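Local coordinates for protein VP5 (Halorubrum pleomorphic virus 2, PDB 6QGI) that probably drives fusion of the viral envelope with the membrane of its haloarchaeal host, as an envelope fusion protein, at residues 30-41 with 126-137. Sequence-based numbering, arbitrary orientation.
Sequences APPEGLTADALK and SILSTVVNHPDI
His134 and Leu35 join two ends of the helical bundle of the envelope protein's N-terminal region, where the start of helix 37-60, with the extended loop leading into it, packs against the last turns of helix 91-133. The pairing is a worked example of how one side chain just beyond a helix can tie that helix end to the loop leading into another. From CB, which touches Leu40 CD2 at 3.7 Å, the His134 side chain runs with CG anti to the backbone N (chi1 -161°), which lets the ring reach the loop before helix 37-60. CG and CD2 continue along the same leucine methyl, while CE1 lies near the backbone of Ala37. At the tip, NE2 donates to Leu35 O over 2.8 Å; the bond is bent (139° at the hydrogen), and the donor sits above the carbonyl plane. On the other side of the imidazole, ND1 accepts from Asp136 N at 3.1 Å, so the ring's rotation is fixed from both nitrogens. Ile137 CD1 covers part of one face, offset toward the rim, and also packs against Ala37 CB and Lys41 CG. Leu40 spreads its branches, CD2 on His134 and CD1 on Thr130 CG2 (3.5 Å). Earlier in the loop, Pro31 CD rests on Ile127 CG1, and Pro31 also touches Gln43 and Thr47 of helix 37-60. Ser126 O accepts both Thr130 N and Thr130 OG1, the hydroxyl at 2.7 Å.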
# COMPACT_ATOMS: atom_id res chain seq x y z
N ALA A 30 5.65 16.82 -10.57
CA ALA A 30 4.99 18.10 -10.38
C ALA A 30 4.55 18.69 -11.72
O ALA A 30 5.30 18.56 -12.70
CB ALA A 30 5.90 19.07 -9.67
N PRO A 31 3.36 19.35 -11.78
CA PRO A 31 2.91 19.94 -13.04
C PRO A 31 3.91 20.93 -13.63
O PRO A 31 4.60 21.62 -12.87
CB PRO A 31 1.61 20.66 -12.65
CG PRO A 31 1.14 19.93 -11.45
CD PRO A 31 2.36 19.55 -10.70
N PRO A 32 3.97 21.03 -14.97
CA PRO A 32 4.90 21.96 -15.61
C PRO A 32 4.45 23.41 -15.56
O PRO A 32 3.29 23.71 -15.30
CB PRO A 32 4.93 21.47 -17.06
CG PRO A 32 3.59 20.90 -17.28
CD PRO A 32 3.22 20.24 -15.99
N GLU A 33 5.38 24.32 -15.87
CA GLU A 33 5.08 25.74 -16.01
C GLU A 33 4.54 25.95 -17.42
O GLU A 33 4.71 25.08 -18.28
CB GLU A 33 6.34 26.58 -15.72
CG GLU A 33 6.68 26.66 -14.24
CD GLU A 33 7.77 27.63 -13.82
OE1 GLU A 33 7.87 28.73 -14.41
OE2 GLU A 33 8.51 27.29 -12.86
N GLY A 34 3.87 27.07 -17.66
CA GLY A 34 3.31 27.36 -18.98
C GLY A 34 1.94 26.78 -19.23
O GLY A 34 1.45 26.80 -20.37
N LEU A 35 1.30 26.26 -18.18
CA LEU A 35 -0.03 25.67 -18.26
C LEU A 35 -1.12 26.74 -18.13
O LEU A 35 -0.85 27.84 -17.63
CB LEU A 35 -0.21 24.63 -17.14
CG LEU A 35 0.67 23.40 -17.16
CD1 LEU A 35 0.47 22.60 -15.91
CD2 LEU A 35 0.37 22.54 -18.37
N THR A 36 -2.36 26.42 -18.57
CA THR A 36 -3.49 27.33 -18.40
C THR A 36 -3.83 27.34 -16.91
O THR A 36 -3.45 26.41 -16.19
CB THR A 36 -4.71 26.97 -19.29
OG1 THR A 36 -5.21 25.67 -18.95
CG2 THR A 36 -4.41 27.05 -20.78
N ALA A 37 -4.51 28.40 -16.43
CA ALA A 37 -4.90 28.54 -15.03
C ALA A 37 -5.63 27.29 -14.50
O ALA A 37 -5.17 26.70 -13.53
CB ALA A 37 -5.77 29.78 -14.85
N ASP A 38 -6.71 26.84 -15.18
CA ASP A 38 -7.50 25.67 -14.78
C ASP A 38 -6.68 24.37 -14.78
O ASP A 38 -6.75 23.61 -13.81
CB ASP A 38 -8.75 25.52 -15.66
CG ASP A 38 -9.76 24.53 -15.11
OD1 ASP A 38 -10.37 24.83 -14.06
OD2 ASP A 38 -9.93 23.45 -15.73
N ALA A 39 -5.91 24.12 -15.87
CA ALA A 39 -5.06 22.93 -16.05
C ALA A 39 -4.05 22.77 -14.92
O ALA A 39 -3.86 21.65 -14.46
CB ALA A 39 -4.34 22.99 -17.39
N LEU A 40 -3.42 23.89 -14.46
CA LEU A 40 -2.46 23.83 -13.36
C LEU A 40 -3.15 23.40 -12.07
O LEU A 40 -2.65 22.52 -11.38
CB LEU A 40 -1.71 25.16 -13.15
CG LEU A 40 -0.67 25.18 -12.02
CD1 LEU A 40 0.45 24.18 -12.27
CD2 LEU A 40 -0.11 26.56 -11.81
N LYS A 41 -4.32 23.98 -11.78
CA LYS A 41 -5.13 23.66 -10.60
C LYS A 41 -5.54 22.18 -10.61
O LYS A 41 -5.49 21.51 -9.57
CB LYS A 41 -6.37 24.58 -10.56
CG LYS A 41 -6.03 26.06 -10.40
CD LYS A 41 -7.21 26.91 -9.96
CE LYS A 41 -7.96 27.53 -11.12
NZ LYS A 41 -9.14 28.29 -10.65
N SER A 126 8.39 21.80 -5.98
CA SER A 126 8.28 22.10 -7.40
C SER A 126 6.83 22.48 -7.78
O SER A 126 6.65 23.20 -8.76
CB SER A 126 8.81 20.96 -8.27
OG SER A 126 8.21 19.72 -7.96
N ILE A 127 5.81 22.05 -6.99
CA ILE A 127 4.42 22.46 -7.19
C ILE A 127 4.33 23.95 -6.81
O ILE A 127 3.90 24.76 -7.63
CB ILE A 127 3.38 21.61 -6.39
CG1 ILE A 127 3.18 20.22 -7.02
CG2 ILE A 127 2.04 22.34 -6.24
CD1 ILE A 127 2.75 19.11 -6.02
N LEU A 128 4.80 24.29 -5.58
CA LEU A 128 4.81 25.65 -5.03
C LEU A 128 5.64 26.61 -5.91
O LEU A 128 5.35 27.80 -5.92
CB LEU A 128 5.33 25.68 -3.58
CG LEU A 128 4.59 24.81 -2.54
CD1 LEU A 128 5.42 24.63 -1.29
CD2 LEU A 128 3.25 25.39 -2.18
N SER A 129 6.63 26.09 -6.67
CA SER A 129 7.43 26.88 -7.60
C SER A 129 6.57 27.23 -8.81
O SER A 129 6.42 28.40 -9.14
CB SER A 129 8.69 26.12 -8.04
OG SER A 129 9.58 25.91 -6.96
N THR A 130 5.95 26.20 -9.43
CA THR A 130 5.06 26.30 -10.58
C THR A 130 3.83 27.18 -10.27
O THR A 130 3.37 27.92 -11.14
CB THR A 130 4.62 24.89 -11.03
OG1 THR A 130 5.77 24.06 -11.20
CG2 THR A 130 3.87 24.90 -12.33
N VAL A 131 3.31 27.12 -9.02
CA VAL A 131 2.15 27.90 -8.60
C VAL A 131 2.55 29.39 -8.49
O VAL A 131 1.94 30.21 -9.17
CB VAL A 131 1.50 27.33 -7.30
CG1 VAL A 131 0.42 28.27 -6.76
CG2 VAL A 131 0.90 25.94 -7.54
N VAL A 132 3.60 29.72 -7.70
CA VAL A 132 4.09 31.09 -7.54
C VAL A 132 4.45 31.70 -8.91
O VAL A 132 4.00 32.81 -9.21
CB VAL A 132 5.29 31.17 -6.54
CG1 VAL A 132 6.03 32.51 -6.63
CG2 VAL A 132 4.82 30.93 -5.11
N ASN A 133 5.20 30.96 -9.76
CA ASN A 133 5.63 31.40 -11.09
C ASN A 133 4.46 31.63 -12.05
O ASN A 133 4.59 32.47 -12.94
CB ASN A 133 6.63 30.43 -11.71
CG ASN A 133 8.02 30.56 -11.14
OD1 ASN A 133 8.60 31.65 -11.08
ND2 ASN A 133 8.59 29.44 -10.72
N HIS A 134 3.32 30.90 -11.87
CA HIS A 134 2.13 31.09 -12.71
C HIS A 134 1.60 32.52 -12.51
O HIS A 134 1.41 32.96 -11.37
CB HIS A 134 1.03 30.06 -12.45
CG HIS A 134 0.03 29.96 -13.56
ND1 HIS A 134 -0.94 30.93 -13.75
CD2 HIS A 134 -0.11 29.01 -14.52
CE1 HIS A 134 -1.63 30.55 -14.81
NE2 HIS A 134 -1.17 29.40 -15.31
N PRO A 135 1.40 33.25 -13.62
CA PRO A 135 0.98 34.66 -13.52
C PRO A 135 -0.45 34.89 -12.99
O PRO A 135 -0.72 35.96 -12.43
CB PRO A 135 1.08 35.16 -14.96
CG PRO A 135 0.95 33.94 -15.80
CD PRO A 135 1.63 32.87 -15.03
N ASP A 136 -1.35 33.92 -13.19
CA ASP A 136 -2.75 34.08 -12.82
C ASP A 136 -3.14 33.38 -11.52
O ASP A 136 -4.27 33.56 -11.06
CB ASP A 136 -3.66 33.56 -13.96
CG ASP A 136 -3.29 34.04 -15.36
OD1 ASP A 136 -2.88 35.22 -15.50
OD2 ASP A 136 -3.41 33.24 -16.31
N ILE A 137 -2.22 32.60 -10.93
CA ILE A 137 -2.53 31.81 -9.74
C ILE A 137 -1.49 31.99 -8.63
O ILE A 137 -0.30 32.14 -8.89
CB ILE A 137 -2.65 30.31 -10.19
CG1 ILE A 137 -3.90 30.11 -11.05
CG2 ILE A 137 -2.62 29.30 -9.02
CD1 ILE A 137 -3.88 28.90 -11.74